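Putative protein-disulfide isomerase (Pseudomonas syringae pv. tomato, PDB 3GN3) is of unknown function but, as a member of the DsbA family with a thioredoxin-like fold, probably acts in thiol-disulfide exchange, perhaps as a protein-disulfide isomerase. Local coordinates at residues E19-P24 with R53-P58; P27-A32 with H153-F158; F34-L39 with S175-D180; H60-V65 with F97-H102; R68-A73 with A85-V90. All blocks are in the same frame, centred on the assembly; numbering follows the deposited sequence.

Interaction 1 (E19-P24 with R53-P58); sequences EVFLEP and RLQSQP
The ends of strands 16-22 and 48-54 run parallel, pairing Phe21 with Arg53 and Leu22 with Leu54 through three nearly straight backbone bonds: Arg53 N to Val20 O, Leu22 N to Arg53 O and Gln55 N to Leu22 O. On the face of the sheet that carries Phe21, the Arg53 chain bends at chi2 (-52°) and lies across the phenyl ring. Its CG sits 3.8 Å from the Phe21 ring centroid in a CH-pi contact, and its CB touches Phe21 CE1 at 3.5 Å. Past the ring, the guanidinium meets Glu19 side-on, with NE and NH2 both 2.8 Å from Glu19 OE1. Because the two groups' planes stand 76° apart, NE finds the anti lone pair while NH2 comes in from above the carboxylate plane. Tyr146 OH also bonds this buried oxygen, so three partners share it, and the guanidinium would offset its charge. Where the strands give way to loops, Glu23 takes over: with CG anti to the backbone N and a bend at chi2, it turns the anti lone pair of OE1 to Gln57 N, 2.8 Å away. The same OE1 bonds Ser63 OG, and OE2 bonds Thr25 OG1. Phe21 and Arg53 face helix 137-150 through Tyr146, Leu54 rests on Val67 and Leu71 of helix 63-73 on the other face, and strand 157-160 runs antiparallel along the far edge of strand 16-22.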
# COMPACT_ATOMS: atom_id res chain seq x y z
N GLU A 19 15.07 8.28 3.40
CA GLU A 19 14.05 8.34 4.45
C GLU A 19 14.10 7.11 5.32
O GLU A 19 14.20 5.98 4.80
CB GLU A 19 12.67 8.51 3.85
CG GLU A 19 12.57 9.73 2.99
CD GLU A 19 11.21 9.87 2.36
OE1 GLU A 19 10.26 10.25 3.08
OE2 GLU A 19 11.10 9.59 1.16
N VAL A 20 14.05 7.31 6.63
CA VAL A 20 14.13 6.20 7.57
C VAL A 20 12.97 6.27 8.55
O VAL A 20 12.77 7.30 9.21
CB VAL A 20 15.45 6.23 8.39
CG1 VAL A 20 15.63 4.91 9.11
CG2 VAL A 20 16.64 6.51 7.50
N PHE A 21 12.23 5.16 8.64
CA PHE A 21 11.06 5.05 9.50
C PHE A 21 11.50 4.44 10.79
O PHE A 21 12.02 3.33 10.82
CB PHE A 21 9.96 4.21 8.82
CG PHE A 21 9.28 4.91 7.68
CD1 PHE A 21 8.09 5.62 7.89
CD2 PHE A 21 9.86 4.91 6.40
CE1 PHE A 21 7.46 6.30 6.83
CE2 PHE A 21 9.24 5.59 5.33
CZ PHE A 21 8.03 6.29 5.54
N LEU A 22 11.29 5.16 11.88
CA LEU A 22 11.80 4.73 13.17
C LEU A 22 10.71 4.68 14.23
O LEU A 22 9.88 5.59 14.32
CB LEU A 22 12.95 5.65 13.63
CG LEU A 22 14.22 5.79 12.76
CD1 LEU A 22 15.03 7.04 13.20
CD2 LEU A 22 15.10 4.52 12.78
N GLU A 23 10.69 3.59 14.99
CA GLU A 23 9.92 3.53 16.22
C GLU A 23 10.90 3.88 17.35
O GLU A 23 11.89 3.17 17.56
CB GLU A 23 9.29 2.12 16.40
CG GLU A 23 8.97 1.69 17.85
CD GLU A 23 7.99 2.62 18.58
OE1 GLU A 23 6.86 2.85 18.06
OE2 GLU A 23 8.36 3.10 19.68
N PRO A 24 10.64 4.99 18.07
CA PRO A 24 11.60 5.53 19.06
C PRO A 24 12.05 4.57 20.16
O PRO A 24 13.13 4.76 20.73
CB PRO A 24 10.86 6.72 19.68
CG PRO A 24 9.69 7.00 18.74
CD PRO A 24 9.35 5.70 18.10
N ARG A 53 11.03 9.61 9.71
CA ARG A 53 9.58 9.54 9.85
C ARG A 53 9.32 8.64 11.03
O ARG A 53 10.06 7.68 11.26
CB ARG A 53 8.87 8.96 8.63
CG ARG A 53 9.46 9.27 7.27
CD ARG A 53 9.68 10.74 7.08
NE ARG A 53 9.64 11.16 5.69
CZ ARG A 53 9.60 12.44 5.33
NH1 ARG A 53 9.61 13.37 6.28
NH2 ARG A 53 9.54 12.80 4.05
N LEU A 54 8.27 8.94 11.78
CA LEU A 54 8.00 8.21 13.01
C LEU A 54 7.01 7.07 12.76
O LEU A 54 5.87 7.29 12.32
CB LEU A 54 7.53 9.19 14.09
CG LEU A 54 8.57 10.29 14.37
CD1 LEU A 54 7.99 11.37 15.23
CD2 LEU A 54 9.87 9.73 14.97
N GLN A 55 7.47 5.85 12.99
CA GLN A 55 6.67 4.65 12.78
C GLN A 55 6.23 4.17 14.14
O GLN A 55 6.96 3.41 14.80
CB GLN A 55 7.53 3.58 12.09
CG GLN A 55 6.90 2.16 12.01
CD GLN A 55 5.85 2.05 10.93
OE1 GLN A 55 5.40 3.05 10.37
NE2 GLN A 55 5.46 0.82 10.60
N SER A 56 5.07 4.63 14.59
CA SER A 56 4.54 4.23 15.89
C SER A 56 4.03 2.77 15.88
O SER A 56 3.13 2.45 15.12
CB SER A 56 3.44 5.20 16.28
OG SER A 56 2.98 4.96 17.59
N GLN A 57 4.62 1.89 16.68
CA GLN A 57 4.20 0.48 16.68
C GLN A 57 3.25 0.18 17.85
O GLN A 57 3.63 0.38 19.01
CB GLN A 57 5.42 -0.46 16.76
CG GLN A 57 6.54 -0.19 15.74
CD GLN A 57 6.24 -0.70 14.34
OE1 GLN A 57 5.12 -0.57 13.85
NE2 GLN A 57 7.24 -1.27 13.69
N PRO A 58 2.02 -0.31 17.56
CA PRO A 58 0.99 -0.49 18.60
C PRO A 58 1.38 -1.51 19.67
O PRO A 58 0.85 -1.45 20.80
CB PRO A 58 -0.24 -0.97 17.83
CG PRO A 58 -0.03 -0.49 16.45
CD PRO A 58 1.47 -0.58 16.21

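Interaction 2 (P27-A32 with H153-F158); sequences PFSVKA and HVSPTF
Pro156, preceded by a cis peptide bond, sets its pyrrolidine ring against the first turn of helix 27-33. Its CD lies 3.7 Å from Phe28 CB, and its CG is 4.1 Å from Ala32 CB one turn further on. That same methyl of Ala32 also meets the edge of the Phe158 ring, 4.2 Å from CZ and close to the ring plane. Between them, Ser29 OG approaches Ser155 CB at 3.4 Å. Of the Phe28 side chain it is CB that packs here; the ring, with CG anti to the carbonyl carbon, leads off to an exposed position beside a bound sulfate ion. Further out, Ser29 OG is tied to Glu23 N, which fixes the start of the helix to the residue that follows strand 16-22, while Leu22 packs on both Ser29 and Pro156. Ser155 OG, held between its backbone N and carbonyl carbon (chi1 68°), receives a weak bond from Gln57 NE2. Thr157 pairs through its backbone with Phe21, and the ring of Phe158 leans on Trp177, so the proline loop is held from the sheet side. A cis-proline facing the N-terminal end of the first helix is a hallmark of the thioredoxin fold. Here that helix directly follows Cys26, in a Cys-Pro-Phe-Ser sequence set where thioredoxin-like enzymes carry their Cys-X-X-Cys motif; Ser29 takes the place of the second cysteine, so the site resembles a redox centre without the usual cysteine pair.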
# COMPACT_ATOMS: atom_id res chain seq x y z
N PRO A 27 14.51 -1.54 19.44
CA PRO A 27 15.97 -1.76 19.53
C PRO A 27 16.71 -1.58 18.20
O PRO A 27 17.79 -0.97 18.15
CB PRO A 27 16.10 -3.21 20.04
CG PRO A 27 14.75 -3.84 19.80
CD PRO A 27 13.74 -2.73 19.87
N PHE A 28 16.11 -2.08 17.12
CA PHE A 28 16.71 -2.00 15.79
C PHE A 28 16.67 -0.58 15.28
O PHE A 28 17.62 -0.13 14.61
CB PHE A 28 16.00 -2.95 14.82
CG PHE A 28 15.87 -4.36 15.35
CD1 PHE A 28 16.98 -5.22 15.35
CD2 PHE A 28 14.67 -4.80 15.88
CE1 PHE A 28 16.88 -6.53 15.87
CE2 PHE A 28 14.54 -6.11 16.39
CZ PHE A 28 15.67 -6.98 16.39
N SER A 29 15.58 0.12 15.61
CA SER A 29 15.43 1.53 15.26
C SER A 29 16.51 2.38 15.92
O SER A 29 17.16 3.16 15.24
CB SER A 29 14.04 2.06 15.62
OG SER A 29 13.06 1.51 14.77
N VAL A 30 16.70 2.19 17.22
CA VAL A 30 17.75 2.84 18.01
C VAL A 30 19.15 2.65 17.37
O VAL A 30 19.88 3.62 17.14
CB VAL A 30 17.73 2.33 19.49
CG1 VAL A 30 19.00 2.74 20.24
CG2 VAL A 30 16.47 2.82 20.21
N LYS A 31 19.48 1.40 17.08
CA LYS A 31 20.70 1.05 16.37
C LYS A 31 20.85 1.89 15.07
O LYS A 31 21.89 2.54 14.86
CB LYS A 31 20.69 -0.44 16.09
CG LYS A 31 22.01 -1.06 15.76
CD LYS A 31 22.07 -2.43 16.45
CE LYS A 31 22.74 -3.49 15.58
NZ LYS A 31 21.80 -3.95 14.48
N ALA A 32 19.82 1.91 14.22
CA ALA A 32 19.89 2.72 13.00
C ALA A 32 19.96 4.22 13.31
O ALA A 32 20.64 4.99 12.62
CB ALA A 32 18.71 2.41 12.05
N HIS A 153 5.85 -1.19 7.78
CA HIS A 153 5.42 -2.00 8.91
C HIS A 153 6.61 -2.23 9.85
O HIS A 153 6.60 -1.82 11.02
CB HIS A 153 4.86 -3.34 8.44
CG HIS A 153 4.58 -4.28 9.57
ND1 HIS A 153 3.70 -3.97 10.59
CD2 HIS A 153 5.07 -5.51 9.86
CE1 HIS A 153 3.65 -4.97 11.45
NE2 HIS A 153 4.47 -5.92 11.03
N VAL A 154 7.64 -2.88 9.32
CA VAL A 154 8.81 -3.22 10.09
C VAL A 154 9.58 -1.95 10.46
O VAL A 154 9.75 -1.08 9.64
CB VAL A 154 9.69 -4.23 9.30
CG1 VAL A 154 11.14 -4.11 9.66
CG2 VAL A 154 9.20 -5.64 9.54
N SER A 155 10.05 -1.84 11.71
CA SER A 155 10.95 -0.75 12.05
C SER A 155 12.37 -1.25 12.33
O SER A 155 12.54 -2.22 13.06
CB SER A 155 10.39 0.07 13.22
OG SER A 155 10.41 -0.68 14.41
N PRO A 156 13.39 -0.59 11.75
CA PRO A 156 13.24 0.54 10.84
C PRO A 156 12.97 0.07 9.43
O PRO A 156 13.22 -1.10 9.12
CB PRO A 156 14.63 1.18 10.86
CG PRO A 156 15.55 0.02 11.04
CD PRO A 156 14.81 -0.91 11.99
N THR A 157 12.46 0.96 8.58
CA THR A 157 12.58 0.68 7.15
C THR A 157 13.18 1.88 6.43
O THR A 157 13.02 3.01 6.87
CB THR A 157 11.30 0.00 6.48
OG1 THR A 157 10.63 0.90 5.59
CG2 THR A 157 10.33 -0.54 7.44
N PHE A 158 13.91 1.60 5.35
CA PHE A 158 14.69 2.62 4.67
C PHE A 158 14.12 2.89 3.29
O PHE A 158 13.74 1.96 2.61
CB PHE A 158 16.15 2.13 4.53
CG PHE A 158 16.76 1.69 5.83
CD1 PHE A 158 17.41 2.62 6.65
CD2 PHE A 158 16.66 0.36 6.25
CE1 PHE A 158 17.95 2.24 7.87
CE2 PHE A 158 17.20 -0.04 7.46
CZ PHE A 158 17.85 0.90 8.27

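Interaction 3 (F34-L39 with S175-D180); sequences FKLDDL and SKWVSD
Trp177 reaches from helix 174-181 toward helix 36-43 and makes the close part of this contact with CB and the six-membered half of its indole. Leu39, with CG anti to the backbone N (chi1 176°), drives CD1 into the edge of the ring system, in its plane, 3.5 Å from Trp177 CB and 3.8 Å from CE3. Lys35 crosses the indole at about a right angle, its CB 3.7 Å from Trp177 CZ3, and its extended chain carries on past CH2 until NZ bonds the carbonyls of Ser170 and Asp172. Trp177 NE1 is satisfied in its turn by Ser169 O. These two helices lie on one face of the central sheet of the thioredoxin-like fold, the C-terminal helix beside helix 36-43, which comes just after helix 27-33: Leu36 rests on Val20 and Leu39 on Phe18. Elsewhere the packing slackens. Leu36 CD2 only skirts Trp177 CZ3 at 4.2 Å, and Leu39 CD1 stands equally far from Val178 CG2. On the solvent side, Ser175 and Ser179 are exposed, and Ser179 OG turns back onto Ser175 O. One turn of the helix is braced by Lys176 NZ, 2.7 Å from the syn lone pair of Asp180 OD2, with Asp172 as its second ionic partner.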
# COMPACT_ATOMS: atom_id res chain seq x y z
N PHE A 34 21.29 5.87 15.94
CA PHE A 34 22.68 6.19 16.26
C PHE A 34 23.69 6.07 15.10
O PHE A 34 24.87 6.33 15.30
CB PHE A 34 23.16 5.39 17.49
CG PHE A 34 22.58 5.88 18.80
CD1 PHE A 34 22.74 7.21 19.21
CD2 PHE A 34 21.88 5.01 19.63
CE1 PHE A 34 22.20 7.67 20.42
CE2 PHE A 34 21.34 5.46 20.85
CZ PHE A 34 21.50 6.79 21.24
N LYS A 35 23.25 5.71 13.89
CA LYS A 35 24.15 5.68 12.74
C LYS A 35 23.88 6.82 11.77
O LYS A 35 24.60 6.98 10.78
CB LYS A 35 24.05 4.34 12.00
CG LYS A 35 24.64 3.15 12.76
CD LYS A 35 24.79 1.93 11.84
CE LYS A 35 24.94 0.66 12.66
NZ LYS A 35 24.92 -0.56 11.81
N LEU A 36 22.86 7.62 12.04
CA LEU A 36 22.49 8.65 11.06
C LEU A 36 23.49 9.80 10.98
O LEU A 36 23.66 10.39 9.90
CB LEU A 36 21.05 9.12 11.26
CG LEU A 36 19.95 8.06 11.05
CD1 LEU A 36 18.60 8.61 11.53
CD2 LEU A 36 19.87 7.57 9.59
N ASP A 37 24.17 10.11 12.09
CA ASP A 37 25.25 11.12 12.07
C ASP A 37 26.38 10.69 11.14
O ASP A 37 26.75 11.44 10.25
CB ASP A 37 25.79 11.43 13.47
CG ASP A 37 24.88 12.37 14.27
OD1 ASP A 37 25.05 12.45 15.51
OD2 ASP A 37 24.00 13.03 13.67
N ASP A 38 26.90 9.47 11.34
CA ASP A 38 27.92 8.91 10.43
C ASP A 38 27.42 8.93 9.02
O ASP A 38 28.16 9.32 8.11
CB ASP A 38 28.24 7.44 10.70
CG ASP A 38 28.53 7.15 12.11
OD1 ASP A 38 28.50 8.11 12.93
OD2 ASP A 38 28.79 5.95 12.40
N LEU A 39 26.19 8.47 8.82
CA LEU A 39 25.67 8.38 7.48
C LEU A 39 25.79 9.72 6.73
O LEU A 39 26.32 9.78 5.62
CB LEU A 39 24.23 7.85 7.45
CG LEU A 39 23.85 7.94 5.97
CD1 LEU A 39 24.30 6.69 5.21
CD2 LEU A 39 22.43 8.27 5.75
N SER A 175 28.98 2.38 5.63
CA SER A 175 29.60 2.43 4.30
C SER A 175 28.78 1.66 3.28
O SER A 175 28.81 2.01 2.09
CB SER A 175 31.04 1.90 4.34
OG SER A 175 31.10 0.68 5.04
N LYS A 176 28.05 0.62 3.72
CA LYS A 176 27.08 -0.04 2.83
C LYS A 176 25.90 0.89 2.48
O LYS A 176 25.55 1.02 1.29
CB LYS A 176 26.59 -1.39 3.34
CG LYS A 176 25.72 -2.11 2.32
CD LYS A 176 25.06 -3.36 2.91
CE LYS A 176 23.76 -3.80 2.13
NZ LYS A 176 22.52 -2.98 2.45
N TRP A 177 25.34 1.58 3.49
CA TRP A 177 24.30 2.59 3.24
C TRP A 177 24.78 3.60 2.23
O TRP A 177 24.02 3.96 1.33
CB TRP A 177 23.83 3.32 4.50
CG TRP A 177 23.15 2.46 5.55
CD1 TRP A 177 22.81 1.12 5.44
CD2 TRP A 177 22.70 2.89 6.84
NE1 TRP A 177 22.19 0.71 6.61
CE2 TRP A 177 22.11 1.77 7.47
CE3 TRP A 177 22.75 4.12 7.52
CZ2 TRP A 177 21.57 1.84 8.78
CZ3 TRP A 177 22.20 4.19 8.83
CH2 TRP A 177 21.62 3.05 9.43
N VAL A 178 26.03 4.04 2.36
CA VAL A 178 26.57 5.07 1.46
C VAL A 178 26.56 4.59 -0.01
O VAL A 178 26.10 5.33 -0.90
CB VAL A 178 27.99 5.57 1.90
CG1 VAL A 178 28.43 6.80 1.11
CG2 VAL A 178 28.01 5.88 3.39
N SER A 179 27.02 3.35 -0.25
CA SER A 179 26.97 2.81 -1.63
C SER A 179 25.55 2.52 -2.09
O SER A 179 25.23 2.74 -3.25
CB SER A 179 27.79 1.54 -1.83
OG SER A 179 28.51 1.19 -0.67
N ASP A 180 24.70 2.00 -1.18
CA ASP A 180 23.28 1.76 -1.48
C ASP A 180 22.62 3.07 -1.93
O ASP A 180 21.93 3.09 -2.95
CB ASP A 180 22.52 1.23 -0.27
CG ASP A 180 22.94 -0.18 0.12
OD1 ASP A 180 23.58 -0.87 -0.70
OD2 ASP A 180 22.61 -0.61 1.26

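Interaction 4 (H60-V65 with F97-H102); sequences HMFSGV and FEFEHH
Two groups of side chains meet here, one polar and one apolar. In the polar group the Glu98 carboxylate lies over one face of the His60 ring, the planes 28° apart and OE2 3.6 Å above the ring plane, toward its rim. His102 comes over the same face, tilted by 51°, with its CE1 3.5 Å from His60 NE2. Glu98 holds it there: His102 ND1 donates to Glu98 OE2 at 2.7 Å, within the imidazole plane and nearly along the C-O axis. His60 ND1 turns instead to Thr25 OG1. In the apolar group Phe99 is the centre. Met61, bent at chi3 (-55°), folds its CE over one face of the Phe99 ring, 4.0 Å from the centroid, in a CH-pi contact, with SD 5.3 Å from that centroid as a Met-aromatic contact. The Phe62 ring is nearly parallel to Phe99 but slid aside, touching CZ through its CD1 at 3.5 Å. Phe131 and Glu137 of the second subunit pack on Met61 and His102, placing the contact at the subunit boundary. Between the two groups, Glu98 OE1 accepts from two waters, one bound to Met61 N and the other joining Phe62 N, at the N-cap of helix 63-73, to Phe97 O. No direct hydrogen bond joins the segments; a buried carboxylate is met by an imidazole and water, a setting that would stabilise its charge and probably favour a protonated His102.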
# COMPACT_ATOMS: atom_id res chain seq x y z
N HIS A 60 4.34 -1.49 20.92
CA HIS A 60 5.11 -0.64 21.84
C HIS A 60 4.12 0.34 22.53
O HIS A 60 3.85 1.42 22.00
CB HIS A 60 6.22 0.10 21.07
CG HIS A 60 7.34 -0.79 20.62
ND1 HIS A 60 8.63 -0.67 21.08
CD2 HIS A 60 7.35 -1.85 19.77
CE1 HIS A 60 9.39 -1.61 20.53
NE2 HIS A 60 8.63 -2.34 19.74
N MET A 61 3.59 -0.05 23.68
CA MET A 61 2.36 0.57 24.23
C MET A 61 2.45 2.06 24.64
O MET A 61 1.43 2.77 24.63
CB MET A 61 1.73 -0.30 25.34
CG MET A 61 1.02 -1.57 24.80
SD MET A 61 0.36 -2.80 25.98
CE MET A 61 1.78 -3.22 27.00
N PHE A 62 3.65 2.55 24.93
CA PHE A 62 3.79 3.98 25.18
C PHE A 62 4.25 4.76 23.95
O PHE A 62 4.65 5.92 24.06
CB PHE A 62 4.68 4.26 26.41
CG PHE A 62 3.91 4.40 27.71
CD1 PHE A 62 4.23 3.60 28.80
CD2 PHE A 62 2.86 5.30 27.82
CE1 PHE A 62 3.51 3.71 30.01
CE2 PHE A 62 2.14 5.43 29.02
CZ PHE A 62 2.46 4.63 30.12
N SER A 63 4.15 4.15 22.77
CA SER A 63 4.66 4.77 21.56
C SER A 63 3.94 6.08 21.24
O SER A 63 4.58 7.08 20.88
CB SER A 63 4.56 3.82 20.37
OG SER A 63 5.02 4.44 19.18
N GLY A 64 2.61 6.07 21.36
CA GLY A 64 1.81 7.26 21.08
C GLY A 64 2.17 8.47 21.93
O GLY A 64 2.24 9.60 21.43
N VAL A 65 2.42 8.23 23.22
CA VAL A 65 2.85 9.28 24.13
C VAL A 65 4.21 9.79 23.65
O VAL A 65 4.40 10.99 23.42
CB VAL A 65 3.00 8.76 25.58
CG1 VAL A 65 3.54 9.86 26.48
CG2 VAL A 65 1.69 8.23 26.10
N PHE A 97 11.50 2.89 28.56
CA PHE A 97 10.31 3.41 27.91
C PHE A 97 9.58 2.29 27.16
O PHE A 97 8.83 2.55 26.22
CB PHE A 97 10.68 4.53 26.96
CG PHE A 97 11.19 5.77 27.63
CD1 PHE A 97 10.31 6.69 28.20
CD2 PHE A 97 12.57 6.04 27.65
CE1 PHE A 97 10.78 7.85 28.81
CE2 PHE A 97 13.06 7.20 28.25
CZ PHE A 97 12.16 8.12 28.83
N GLU A 98 9.80 1.04 27.57
CA GLU A 98 9.14 -0.08 26.92
C GLU A 98 8.62 -1.07 27.95
O GLU A 98 8.56 -0.74 29.14
CB GLU A 98 10.05 -0.73 25.87
CG GLU A 98 9.43 -0.76 24.46
CD GLU A 98 8.08 -1.53 24.38
OE1 GLU A 98 7.00 -0.96 24.67
OE2 GLU A 98 8.12 -2.72 23.99
N PHE A 99 8.21 -2.26 27.51
CA PHE A 99 7.58 -3.22 28.40
C PHE A 99 8.23 -4.58 28.21
O PHE A 99 8.48 -4.98 27.07
CB PHE A 99 6.07 -3.32 28.11
CG PHE A 99 5.26 -2.08 28.48
CD1 PHE A 99 4.47 -2.07 29.63
CD2 PHE A 99 5.26 -0.95 27.65
CE1 PHE A 99 3.70 -0.95 29.97
CE2 PHE A 99 4.51 0.18 27.98
CZ PHE A 99 3.72 0.18 29.16
N GLU A 100 8.49 -5.31 29.29
CA GLU A 100 9.07 -6.64 29.16
C GLU A 100 8.15 -7.49 28.30
O GLU A 100 6.95 -7.61 28.59
CB GLU A 100 9.35 -7.28 30.53
N HIS A 101 8.71 -8.07 27.24
CA HIS A 101 7.95 -8.85 26.25
C HIS A 101 6.76 -8.07 25.69
O HIS A 101 5.71 -8.65 25.41
CB HIS A 101 7.45 -10.17 26.83
CG HIS A 101 8.54 -11.02 27.42
ND1 HIS A 101 9.51 -11.63 26.65
CD2 HIS A 101 8.78 -11.39 28.70
CE1 HIS A 101 10.32 -12.33 27.44
NE2 HIS A 101 9.90 -12.20 28.68
N HIS A 102 6.91 -6.75 25.54
CA HIS A 102 5.83 -5.85 25.15
C HIS A 102 4.55 -6.08 25.97
O HIS A 102 3.45 -5.88 25.47
CB HIS A 102 5.49 -5.99 23.65
CG HIS A 102 6.68 -6.01 22.73
ND1 HIS A 102 7.49 -4.92 22.52
CD2 HIS A 102 7.15 -6.98 21.91
CE1 HIS A 102 8.43 -5.22 21.65
NE2 HIS A 102 8.25 -6.47 21.26
O HOH W 1 4.79 -2.43 24.76
O HOH W 2 6.51 1.61 24.56

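Interaction 5 (R68-A73 with A85-V90); sequences RCILAA and AVMTAV
Helix 63-73 enters this contact with Arg68 directed elsewhere, its guanidinium meeting the ring of Phe131 in a cation-pi contact. Cys69 is the first to face helix 79-92, and only lightly: its CB stands 4.4 Å from Val86 CG1, while Ile116 and Ile119 of helix 112-123 also pack against it. Ile70 makes the broadest contact, with its CA nearest that of Val86, and straddles two residues. Its CG1 meets Val86 CG1 at 3.7 Å, the branch that lies anti to the backbone N of the valine. Its CD1 lies against Met87 CG at 3.8 Å, and its CG2 comes to the CE of the same methionine, whose chain bends back at chi3 and crosses Ile70 at about a right angle. Leu71 turns off toward helix 137-150. One turn after Cys69, Ala73 closes the row, its methyl 3.7 Å from Val86 CG2, so that Val86 is gripped between Ile70 and Ala73. The short segments run roughly antiparallel (148°), their axes 9.3 Å apart, within the helical insertion expected of a DsbA-type protein. No hydrogen bond crosses between the two helices, and the contact rests on buried hydrocarbon surfaces, with shape rather than polar pairing setting its fit.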
# COMPACT_ATOMS: atom_id res chain seq x y z
N ARG A 68 4.29 11.65 20.29
CA ARG A 68 3.74 12.99 20.52
C ARG A 68 4.80 13.92 21.16
O ARG A 68 4.98 15.07 20.71
CB ARG A 68 2.44 12.94 21.34
CG ARG A 68 1.60 14.22 21.27
CD ARG A 68 0.29 14.12 22.07
NE ARG A 68 -0.37 15.42 22.24
CZ ARG A 68 -1.16 16.00 21.34
NH1 ARG A 68 -1.43 15.40 20.19
NH2 ARG A 68 -1.67 17.20 21.58
N CYS A 69 5.53 13.43 22.17
CA CYS A 69 6.64 14.17 22.75
C CYS A 69 7.68 14.61 21.74
O CYS A 69 8.18 15.76 21.81
CB CYS A 69 7.36 13.34 23.78
SG CYS A 69 6.36 13.10 25.25
N ILE A 70 8.02 13.71 20.81
CA ILE A 70 9.03 14.02 19.82
C ILE A 70 8.54 15.16 18.96
O ILE A 70 9.25 16.13 18.71
CB ILE A 70 9.42 12.78 18.97
CG1 ILE A 70 10.14 11.76 19.84
CG2 ILE A 70 10.29 13.20 17.77
CD1 ILE A 70 9.97 10.34 19.35
N LEU A 71 7.30 15.04 18.51
CA LEU A 71 6.73 16.05 17.64
C LEU A 71 6.44 17.35 18.40
O LEU A 71 6.48 18.43 17.80
CB LEU A 71 5.51 15.50 16.91
CG LEU A 71 5.93 14.51 15.82
CD1 LEU A 71 4.74 13.66 15.30
CD2 LEU A 71 6.64 15.22 14.68
N ALA A 72 6.16 17.23 19.70
CA ALA A 72 6.06 18.39 20.59
C ALA A 72 7.39 19.15 20.66
O ALA A 72 7.40 20.37 20.54
CB ALA A 72 5.60 17.98 22.01
N ALA A 73 8.49 18.42 20.85
CA ALA A 73 9.84 19.01 20.84
C ALA A 73 10.13 19.78 19.56
O ALA A 73 10.74 20.84 19.59
CB ALA A 73 10.89 17.95 21.08
N ALA A 85 17.11 15.63 20.34
CA ALA A 85 17.38 15.48 21.77
C ALA A 85 16.42 14.48 22.45
O ALA A 85 16.87 13.56 23.17
CB ALA A 85 17.34 16.83 22.45
N VAL A 86 15.12 14.64 22.20
CA VAL A 86 14.11 13.71 22.76
C VAL A 86 14.30 12.26 22.28
O VAL A 86 14.27 11.33 23.10
CB VAL A 86 12.62 14.19 22.57
CG1 VAL A 86 11.63 13.06 22.97
CG2 VAL A 86 12.34 15.47 23.37
N MET A 87 14.49 12.08 20.96
CA MET A 87 14.78 10.73 20.40
C MET A 87 16.03 10.12 21.05
O MET A 87 16.01 8.97 21.48
CB MET A 87 14.88 10.73 18.87
CG MET A 87 13.55 11.01 18.18
SD MET A 87 13.54 10.61 16.43
CE MET A 87 13.66 12.16 15.66
N THR A 88 17.09 10.93 21.17
CA THR A 88 18.33 10.49 21.83
C THR A 88 18.10 10.07 23.27
O THR A 88 18.61 9.04 23.71
CB THR A 88 19.43 11.58 21.80
OG1 THR A 88 19.65 12.02 20.45
CG2 THR A 88 20.73 11.05 22.42
N ALA A 89 17.32 10.86 24.02
CA ALA A 89 17.06 10.52 25.43
C ALA A 89 16.28 9.21 25.56
O ALA A 89 16.60 8.37 26.43
CB ALA A 89 16.35 11.67 26.15
N VAL A 90 15.29 9.02 24.69
CA VAL A 90 14.51 7.77 24.67
C VAL A 90 15.41 6.60 24.24
O VAL A 90 15.50 5.58 24.94
CB VAL A 90 13.22 7.88 23.78
CG1 VAL A 90 12.54 6.53 23.62
CG2 VAL A 90 12.24 8.89 24.37

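How the interactions relate
From the N terminus, strand 16-22 is the first partner used, and interaction 1 closes a short loop by bringing strand 48-54 alongside it. Helices 27-33 and 36-43 lie within that loop, yet find their partners far down the chain, at 153-158 and 175-180; interactions 1, 2 and 3 therefore cross one another and knit the two halves of the thioredoxin-like core together. Interactions 4 and 5 follow interaction 1 in series. Interaction 5 is nested within interaction 4, and both lie inside the long loops closed by interactions 2 and 3, as an insertion would. Pro24 against Ile70 joins core to insertion, and Phe97 against Val90 links interactions 4 and 5.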